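Local atomic coordinates of CurJ (Moorea producens 3L, PDB entry 5TZ6), a protein that probably removes water from a polyketide intermediate, in a vinylogous dehydration, as the dehydratase domain of a curacin synthase module. Residues S164-Y168 against R183-V188; L258-C264 against D278-Q284. The protein carries 1 engineered substitution. One frame throughout, in Å; residues are numbered along the deposited sequence.

Contact 1: S164-Y168 against R183-V188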
ATOM      1  N   SER A 164      -3.875  43.377  -4.646  1.00 71.49           N
ATOM      2  CA  SER A 164      -3.315  42.045  -4.485  1.00 66.36           C
ATOM      3  C   SER A 164      -2.087  41.837  -5.358  1.00 64.31           C
ATOM      4  O   SER A 164      -1.229  41.010  -5.020  1.00 57.96           O
ATOM      5  CB  SER A 164      -4.377  40.996  -4.812  1.00 59.65           C
ATOM      6  OG  SER A 164      -4.916  41.222  -6.101  1.00 78.54           O
ATOM      7  N   ALA A 165      -1.969  42.591  -6.454  1.00 57.60           N
ATOM      8  CA  ALA A 165      -0.846  42.393  -7.363  1.00 61.90           C
ATOM      9  C   ALA A 165       0.477  42.614  -6.652  1.00 55.41           C
ATOM     10  O   ALA A 165       1.461  41.916  -6.936  1.00 64.47           O
ATOM     11  CB  ALA A 165      -0.975  43.332  -8.563  1.00 63.27           C
ATOM     12  N   GLU A 166       0.499  43.532  -5.682  1.00 60.02           N
ATOM     13  CA  GLU A 166       1.716  43.795  -4.928  1.00 60.66           C
ATOM     14  C   GLU A 166       2.237  42.523  -4.280  1.00 63.51           C
ATOM     15  O   GLU A 166       3.450  42.289  -4.237  1.00 68.28           O
ATOM     16  CB  GLU A 166       1.456  44.864  -3.868  1.00 64.06           C
ATOM     17  CG  GLU A 166       1.347  46.275  -4.416  1.00 83.59           C
ATOM     18  CD  GLU A 166       1.382  47.320  -3.316  1.00105.77           C
ATOM     19  OE1 GLU A 166       0.360  48.015  -3.116  1.00116.40           O
ATOM     20  OE2 GLU A 166       2.429  47.439  -2.643  1.00118.85           O
ATOM     21  N   ILE A 167       1.337  41.672  -3.787  1.00 56.73           N
ATOM     22  CA  ILE A 167       1.798  40.422  -3.198  1.00 59.28           C
ATOM     23  C   ILE A 167       2.386  39.526  -4.275  1.00 58.82           C
ATOM     24  O   ILE A 167       3.533  39.070  -4.172  1.00 55.30           O
ATOM     25  CB  ILE A 167       0.651  39.726  -2.446  1.00 56.17           C
ATOM     26  CG1 ILE A 167       0.293  40.502  -1.177  1.00 57.06           C
ATOM     27  CG2 ILE A 167       1.021  38.278  -2.125  1.00 46.64           C
ATOM     28  CD1 ILE A 167      -0.806  39.848  -0.365  1.00 56.19           C
ATOM     29  N   TYR A 168       1.652  39.341  -5.373  1.00 57.09           N
ATOM     30  CA  TYR A 168       2.137  38.406  -6.377  1.00 59.03           C
ATOM     31  C   TYR A 168       3.401  38.945  -7.018  1.00 56.80           C
ATOM     32  O   TYR A 168       4.380  38.209  -7.207  1.00 52.03           O
ATOM     33  CB  TYR A 168       1.057  38.164  -7.427  1.00 54.92           C
ATOM     34  CG  TYR A 168      -0.221  37.587  -6.851  1.00 54.86           C
ATOM     35  CD1 TYR A 168      -0.191  36.501  -5.995  1.00 43.70           C
ATOM     36  CD2 TYR A 168      -1.459  38.154  -7.152  1.00 55.21           C
ATOM     37  CE1 TYR A 168      -1.356  35.980  -5.463  1.00 60.17           C
ATOM     38  CE2 TYR A 168      -2.627  37.645  -6.629  1.00 56.15           C
ATOM     39  CZ  TYR A 168      -2.572  36.555  -5.785  1.00 65.87           C
ATOM     40  OH  TYR A 168      -3.738  36.043  -5.260  1.00 69.89           O
ATOM     41  N   ARG A 183      -3.519  31.763  -6.957  1.00 47.85           N
ATOM     42  CA  ARG A 183      -3.844  33.171  -6.724  1.00 48.99           C
ATOM     43  C   ARG A 183      -5.280  33.265  -6.217  1.00 56.38           C
ATOM     44  O   ARG A 183      -6.201  33.616  -6.952  1.00 59.40           O
ATOM     45  CB  ARG A 183      -3.619  33.998  -7.998  1.00 55.75           C
ATOM     46  CG  ARG A 183      -2.144  34.062  -8.410  1.00 51.59           C
ATOM     47  CD  ARG A 183      -1.904  34.911  -9.645  1.00 55.94           C
ATOM     48  NE  ARG A 183      -0.483  34.939  -9.968  1.00 50.15           N
ATOM     49  CZ  ARG A 183       0.175  36.017 -10.387  1.00 58.67           C
ATOM     50  NH1 ARG A 183       1.480  35.943 -10.638  1.00 50.20           N
ATOM     51  NH2 ARG A 183      -0.461  37.176 -10.518  1.00 51.82           N
ATOM     52  N   TRP A 184      -5.458  32.942  -4.936  1.00 52.15           N
ATOM     53  CA  TRP A 184      -6.754  32.984  -4.273  1.00 50.61           C
ATOM     54  C   TRP A 184      -7.095  34.365  -3.733  1.00 48.07           C
ATOM     55  O   TRP A 184      -8.280  34.707  -3.628  1.00 48.92           O
ATOM     56  CB  TRP A 184      -6.788  31.990  -3.100  1.00 57.27           C
ATOM     57  CG  TRP A 184      -6.992  30.542  -3.459  1.00 50.19           C
ATOM     58  CD1 TRP A 184      -6.144  29.739  -4.163  1.00 45.43           C
ATOM     59  CD2 TRP A 184      -8.121  29.727  -3.113  1.00 47.06           C
ATOM     60  NE1 TRP A 184      -6.673  28.478  -4.281  1.00 51.28           N
ATOM     61  CE2 TRP A 184      -7.888  28.443  -3.646  1.00 56.49           C
ATOM     62  CE3 TRP A 184      -9.308  29.960  -2.409  1.00 48.44           C
ATOM     63  CZ2 TRP A 184      -8.797  27.395  -3.495  1.00 49.62           C
ATOM     64  CZ3 TRP A 184     -10.214  28.917  -2.262  1.00 50.34           C
ATOM     65  CH2 TRP A 184      -9.951  27.653  -2.802  1.00 61.87           C
ATOM     66  N   ILE A 185      -6.089  35.154  -3.365  1.00 45.30           N
ATOM     67  CA  ILE A 185      -6.316  36.431  -2.694  1.00 65.71           C
ATOM     68  C   ILE A 185      -6.828  37.448  -3.708  1.00 66.99           C
ATOM     69  O   ILE A 185      -6.088  37.898  -4.586  1.00 66.13           O
ATOM     70  CB  ILE A 185      -5.051  36.927  -1.986  1.00 55.77           C
ATOM     71  CG1 ILE A 185      -4.621  35.893  -0.934  1.00 51.18           C
ATOM     72  CG2 ILE A 185      -5.284  38.303  -1.383  1.00 57.70           C
ATOM     73  CD1 ILE A 185      -3.383  36.236  -0.160  1.00 57.37           C
ATOM     74  N   GLU A 186      -8.105  37.808  -3.591  1.00 77.07           N
ATOM     75  CA  GLU A 186      -8.701  38.817  -4.453  1.00 80.48           C
ATOM     76  C   GLU A 186      -8.610  40.217  -3.870  1.00 78.32           C
ATOM     77  O   GLU A 186      -8.491  41.183  -4.631  1.00 80.65           O
ATOM     78  CB  GLU A 186     -10.171  38.493  -4.727  1.00 95.43           C
ATOM     79  CG  GLU A 186     -10.399  37.271  -5.593  1.00113.60           C
ATOM     80  CD  GLU A 186     -10.792  37.641  -7.009  1.00136.89           C
ATOM     81  OE1 GLU A 186     -11.891  38.211  -7.190  1.00143.24           O
ATOM     82  OE2 GLU A 186     -10.002  37.371  -7.939  1.00150.22           O
ATOM     83  N   GLN A 187      -8.658  40.368  -2.546  1.00 74.99           N
ATOM     84  CA  GLN A 187      -8.633  41.714  -1.985  1.00 68.89           C
ATOM     85  C   GLN A 187      -7.819  41.725  -0.703  1.00 63.61           C
ATOM     86  O   GLN A 187      -7.711  40.708  -0.015  1.00 64.00           O
ATOM     87  CB  GLN A 187     -10.051  42.230  -1.721  1.00 70.68           C
ATOM     88  CG  GLN A 187     -10.764  42.694  -2.968  1.00 79.96           C
ATOM     89  CD  GLN A 187     -12.076  43.373  -2.656  1.00 94.90           C
ATOM     90  OE1 GLN A 187     -12.229  44.582  -2.842  1.00 98.90           O
ATOM     91  NE2 GLN A 187     -13.032  42.598  -2.159  1.00 99.07           N
ATOM     92  N   VAL A 188      -7.244  42.884  -0.382  1.00 58.16           N
ATOM     93  CA  VAL A 188      -6.330  42.989   0.753  1.00 60.81           C
ATOM     94  C   VAL A 188      -6.552  44.311   1.473  1.00 66.94           C
ATOM     95  O   VAL A 188      -6.562  45.376   0.847  1.00 76.80           O
ATOM     96  CB  VAL A 188      -4.860  42.855   0.315  1.00 61.78           C
ATOM     97  CG1 VAL A 188      -3.933  42.863   1.531  1.00 54.70           C
ATOM     98  CG2 VAL A 188      -4.671  41.577  -0.487  1.00 48.44           C
TER
HETATM   99  O   HOH W   1      -6.427  43.784  -4.966  1.00102.86           O
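Tyr-168 reaches from helix 164-173 across to the loop leading into strand 185-190, where Arg-183 lies over one face of its ring, and to Ile-185, which takes its hydroxyl. The arginine chain is extended from CG to NE (chi2 -178°), which carries it obliquely across the ring. Its CG sits over the face, 3.7 Å from the Tyr-168 centroid, and further along the guanidinium lies nearly flat, its plane 25° from that of the ring. Arg-183 CZ is 4.5 Å from the same centroid, an off-centre cation-pi contact, while NE is held by Leu-178 O. At the far end, Tyr-168 OH donates to Ile-185 O at 3.1 Å, meeting the carbonyl from the side (C=O...O angle 113°). In this second half of the double hotdog fold of polyketide dehydratases, the helix packs against strand 185-190, and a classic beta bulge puts Glu-186 and Gln-187 both opposite Gln-198. Next to the bulge Ser-164 CB approaches Ile-185 O at 3.5 Å, and a water accepts from Ser-164 N and bonds weakly to Glu-186 O. Deeper in, Ile-167 CD1 touches Val-188 CG2 at 4.2 Å and Ile-185 CD1 at 4.4 Å.

Contact 2: L258-C264 against D278-Q284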
ATOM      1  N   LEU A 258     -16.062  32.091  -1.409  1.00 89.90           N
ATOM      2  CA  LEU A 258     -15.440  33.257  -0.797  1.00 83.99           C
ATOM      3  C   LEU A 258     -15.070  32.950   0.647  1.00 79.67           C
ATOM      4  O   LEU A 258     -15.917  32.493   1.421  1.00 79.61           O
ATOM      5  CB  LEU A 258     -16.377  34.467  -0.866  1.00 91.99           C
ATOM      6  CG  LEU A 258     -15.770  35.840  -0.579  1.00 94.88           C
ATOM      7  CD1 LEU A 258     -16.723  36.942  -1.034  1.00 95.12           C
ATOM      8  CD2 LEU A 258     -15.428  35.996   0.897  1.00 92.16           C
ATOM      9  N   LEU A 259     -13.809  33.192   1.006  1.00 74.02           N
ATOM     10  CA  LEU A 259     -13.356  33.029   2.381  1.00 69.25           C
ATOM     11  C   LEU A 259     -12.614  34.281   2.822  1.00 65.27           C
ATOM     12  O   LEU A 259     -12.183  35.093   2.000  1.00 65.64           O
ATOM     13  CB  LEU A 259     -12.430  31.814   2.535  1.00 65.26           C
ATOM     14  CG  LEU A 259     -12.936  30.468   2.026  1.00 72.88           C
ATOM     15  CD1 LEU A 259     -11.897  29.401   2.314  1.00 72.88           C
ATOM     16  CD2 LEU A 259     -14.286  30.110   2.648  1.00 81.82           C
ATOM     17  N   TRP A 260     -12.460  34.428   4.137  1.00 64.98           N
ATOM     18  CA  TRP A 260     -11.712  35.539   4.707  1.00 68.36           C
ATOM     19  C   TRP A 260     -10.509  34.994   5.463  1.00 69.99           C
ATOM     20  O   TRP A 260     -10.609  33.969   6.140  1.00 75.82           O
ATOM     21  CB  TRP A 260     -12.578  36.376   5.649  1.00 68.59           C
ATOM     22  CG  TRP A 260     -13.704  37.104   4.972  1.00 76.58           C
ATOM     23  CD1 TRP A 260     -15.011  36.712   4.910  1.00 81.19           C
ATOM     24  CD2 TRP A 260     -13.629  38.354   4.273  1.00 73.92           C
ATOM     25  NE1 TRP A 260     -15.749  37.637   4.213  1.00 92.00           N
ATOM     26  CE2 TRP A 260     -14.926  38.655   3.813  1.00 83.66           C
ATOM     27  CE3 TRP A 260     -12.590  39.248   3.994  1.00 69.89           C
ATOM     28  CZ2 TRP A 260     -15.211  39.809   3.090  1.00 89.61           C
ATOM     29  CZ3 TRP A 260     -12.875  40.392   3.279  1.00 84.72           C
ATOM     30  CH2 TRP A 260     -14.175  40.663   2.832  1.00 93.86           C
ATOM     31  N   CYS A 261      -9.378  35.687   5.355  1.00 62.87           N
ATOM     32  CA  CYS A 261      -8.142  35.276   6.006  1.00 60.47           C
ATOM     33  C   CYS A 261      -7.576  36.448   6.796  1.00 64.88           C
ATOM     34  O   CYS A 261      -7.148  37.445   6.207  1.00 81.46           O
ATOM     35  CB  CYS A 261      -7.122  34.777   4.986  1.00 63.14           C
ATOM     36  SG  CYS A 261      -5.563  34.330   5.750  1.00 71.57           S
ATOM     37  N   TYR A 262      -7.541  36.317   8.117  1.00 57.90           N
ATOM     38  CA  TYR A 262      -7.022  37.345   9.006  1.00 52.07           C
ATOM     39  C   TYR A 262      -5.672  36.902   9.546  1.00 54.79           C
ATOM     40  O   TYR A 262      -5.535  35.784  10.039  1.00 58.73           O
ATOM     41  CB  TYR A 262      -7.996  37.611  10.152  1.00 58.80           C
ATOM     42  CG  TYR A 262      -7.495  38.584  11.196  1.00 69.94           C
ATOM     43  CD1 TYR A 262      -7.142  39.882  10.852  1.00 67.68           C
ATOM     44  CD2 TYR A 262      -7.408  38.212  12.535  1.00 69.49           C
ATOM     45  CE1 TYR A 262      -6.692  40.776  11.806  1.00 74.04           C
ATOM     46  CE2 TYR A 262      -6.963  39.101  13.499  1.00 70.65           C
ATOM     47  CZ  TYR A 262      -6.605  40.381  13.128  1.00 79.82           C
ATOM     48  OH  TYR A 262      -6.160  41.270  14.080  1.00 83.02           O
ATOM     49  N   THR A 263      -4.676  37.770   9.435  1.00 64.06           N
ATOM     50  CA  THR A 263      -3.314  37.453   9.833  1.00 58.29           C
ATOM     51  C   THR A 263      -2.774  38.588  10.683  1.00 60.50           C
ATOM     52  O   THR A 263      -3.072  39.758  10.425  1.00 67.42           O
ATOM     53  CB  THR A 263      -2.388  37.252   8.618  1.00 63.59           C
ATOM     54  OG1 THR A 263      -2.849  36.153   7.821  1.00 68.50           O
ATOM     55  CG2 THR A 263      -0.961  36.984   9.072  1.00 63.80           C
ATOM     56  N   CYS A 264      -1.994  38.245  11.702  1.00 58.42           N
ATOM     57  CA  CYS A 264      -1.272  39.263  12.456  1.00 63.33           C
ATOM     58  C   CYS A 264       0.082  38.707  12.852  1.00 60.38           C
ATOM     59  O   CYS A 264       0.244  37.501  13.031  1.00 61.71           O
ATOM     60  CB  CYS A 264      -2.050  39.736  13.692  1.00 79.63           C
ATOM     61  SG  CYS A 264      -3.000  38.458  14.513  1.00101.17           S
ATOM     62  N   ASP A 278       0.100  34.703  13.552  1.00 55.57           N
ATOM     63  CA  ASP A 278      -1.077  33.867  13.724  1.00 61.00           C
ATOM     64  C   ASP A 278      -2.038  34.150  12.576  1.00 58.65           C
ATOM     65  O   ASP A 278      -2.183  35.302  12.139  1.00 61.97           O
ATOM     66  CB  ASP A 278      -1.765  34.135  15.065  1.00 75.09           C
ATOM     67  CG  ASP A 278      -0.948  33.651  16.260  1.00 99.49           C
ATOM     68  OD1 ASP A 278      -0.265  32.612  16.142  1.00108.17           O
ATOM     69  OD2 ASP A 278      -0.990  34.312  17.319  1.00116.97           O
ATOM     70  N   ILE A 279      -2.702  33.098  12.101  1.00 57.31           N
ATOM     71  CA  ILE A 279      -3.582  33.179  10.944  1.00 58.35           C
ATOM     72  C   ILE A 279      -4.907  32.506  11.271  1.00 55.06           C
ATOM     73  O   ILE A 279      -4.954  31.498  11.983  1.00 56.54           O
ATOM     74  CB  ILE A 279      -2.928  32.530   9.705  1.00 59.72           C
ATOM     75  CG1 ILE A 279      -1.509  33.083   9.509  1.00 58.01           C
ATOM     76  CG2 ILE A 279      -3.797  32.736   8.477  1.00 54.79           C
ATOM     77  CD1 ILE A 279      -0.674  32.317   8.509  1.00 54.53           C
ATOM     78  N   GLN A 280      -5.984  33.062  10.712  1.00 49.17           N
ATOM     79  CA  GLN A 280      -7.348  32.582  10.916  1.00 48.76           C
ATOM     80  C   GLN A 280      -8.068  32.627   9.575  1.00 48.61           C
ATOM     81  O   GLN A 280      -8.260  33.701   9.002  1.00 46.83           O
ATOM     82  CB  GLN A 280      -8.082  33.427  11.958  1.00 55.83           C
ATOM     83  CG  GLN A 280      -7.611  33.184  13.385  1.00 58.94           C
ATOM     84  CD  GLN A 280      -8.440  33.941  14.392  1.00 76.87           C
ATOM     85  OE1 GLN A 280      -8.824  35.086  14.159  1.00 84.77           O
ATOM     86  NE2 GLN A 280      -8.746  33.297  15.510  1.00 85.33           N
ATOM     87  N   LEU A 281      -8.415  31.464   9.047  1.00 51.41           N
ATOM     88  CA  LEU A 281      -9.242  31.365   7.858  1.00 55.15           C
ATOM     89  C   LEU A 281     -10.670  31.084   8.302  1.00 60.60           C
ATOM     90  O   LEU A 281     -10.900  30.139   9.061  1.00 73.09           O
ATOM     91  CB  LEU A 281      -8.724  30.251   6.950  1.00 45.73           C
ATOM     92  CG  LEU A 281      -9.427  29.988   5.622  1.00 58.43           C
ATOM     93  CD1 LEU A 281      -9.341  31.197   4.696  1.00 50.41           C
ATOM     94  CD2 LEU A 281      -8.820  28.749   4.981  1.00 54.97           C
ATOM     95  N   PHE A 282     -11.625  31.904   7.857  1.00 62.54           N
ATOM     96  CA  PHE A 282     -13.004  31.717   8.293  1.00 69.12           C
ATOM     97  C   PHE A 282     -13.993  32.014   7.169  1.00 71.94           C
ATOM     98  O   PHE A 282     -13.651  32.557   6.109  1.00 69.40           O
ATOM     99  CB  PHE A 282     -13.337  32.544   9.547  1.00 71.62           C
ATOM    100  CG  PHE A 282     -13.065  34.001   9.408  1.00 67.25           C
ATOM    101  CD1 PHE A 282     -11.791  34.502   9.609  1.00 63.00           C
ATOM    102  CD2 PHE A 282     -14.091  34.879   9.088  1.00 70.22           C
ATOM    103  CE1 PHE A 282     -11.535  35.851   9.477  1.00 75.65           C
ATOM    104  CE2 PHE A 282     -13.846  36.229   8.957  1.00 84.30           C
ATOM    105  CZ  PHE A 282     -12.565  36.717   9.149  1.00 85.48           C
ATOM    106  N   ASP A 283     -15.240  31.634   7.456  1.00 76.22           N
ATOM    107  CA  ASP A 283     -16.390  31.623   6.563  1.00 83.29           C
ATOM    108  C   ASP A 283     -16.943  33.018   6.304  1.00 88.12           C
ATOM    109  O   ASP A 283     -16.688  33.974   7.040  1.00 83.26           O
ATOM    110  CB  ASP A 283     -17.514  30.775   7.166  1.00 96.56           C
ATOM    111  CG  ASP A 283     -18.099  29.796   6.181  1.00112.26           C
ATOM    112  OD1 ASP A 283     -17.774  29.905   4.979  1.00124.78           O
ATOM    113  OD2 ASP A 283     -18.890  28.925   6.606  1.00107.21           O
ATOM    114  N   GLN A 284     -17.767  33.098   5.254  1.00 95.72           N
ATOM    115  CA  GLN A 284     -18.516  34.316   4.982  1.00107.75           C
ATOM    116  C   GLN A 284     -19.411  34.677   6.160  1.00107.57           C
ATOM    117  O   GLN A 284     -19.642  35.861   6.433  1.00113.13           O
ATOM    118  CB  GLN A 284     -19.370  34.118   3.729  1.00124.54           C
ATOM    119  CG  GLN A 284     -19.863  35.391   3.076  1.00142.31           C
ATOM    120  CD  GLN A 284     -18.750  36.090   2.309  1.00146.73           C
ATOM    121  OE1 GLN A 284     -18.138  37.042   2.792  1.00148.09           O
ATOM    122  NE2 GLN A 284     -18.471  35.594   1.106  1.00148.37           N
TER
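Tyr-262 O is gripped twice from the neighbouring strand: Gln-280 N donates to it at 2.8 Å, and the CA-H of Ile-279 leans in with its CA 3.4 Å away. Trp-260/Phe-282 and Cys-264/Asp-278 are further hydrogen-bonded pairs of this antiparallel hairpin. Phe-282 CG stands between its backbone N and carbonyl carbon (chi1 55°), which folds the ring back over Trp-260, whose CB lies 3.8 Å from the Phe-282 centroid. Ring and indole are near parallel (22°) but slid apart. Leu-258 CD2 lies over one face of the indole, which also touches helix 151-157, and Trp-260 NE1 donates to Gln-284 OE1 at 2.8 Å, from above the amide plane. Replacing Trp-260 with an alanine would probably open a gap beside Leu-258 and against that helix, and leave Gln-284 OE1 without this donor. On the opposite face Cys-261 SG meets Ile-279 CG2 at 3.6 Å and Leu-259 CB meets Leu-281 CD1 at 3.8 Å; mostly apolar side chains here pack on helix 215-223, as in hotdog folds. The backbone bonds set the register, whereas the indole bond, made to a poorly ordered glutamine, probably contributes less than that ladder.

How the contacts relate
Contact 1 closes before contact 2 opens along the chain, and both belong to the second hotdog half of the dehydratase. Their centres are 14 Å apart and their nearest atoms about 5 Å, without touching. The link is strand 194-200, which pairs with strand 185-190 of contact 1 on one side and strand 258-267 of contact 2 on the other; strand 274-282 follows next. Helix 215-223, which carries Asp-219 of the ligand pocket, meets side chains from both contacts. The bound hydroxy-methylheptenoic acid lies about 8 Å from the side chain of Ile-167 and about 10 Å from that of Ile-279, so both contacts sit a layer back from the pocket and may at most help hold that helix.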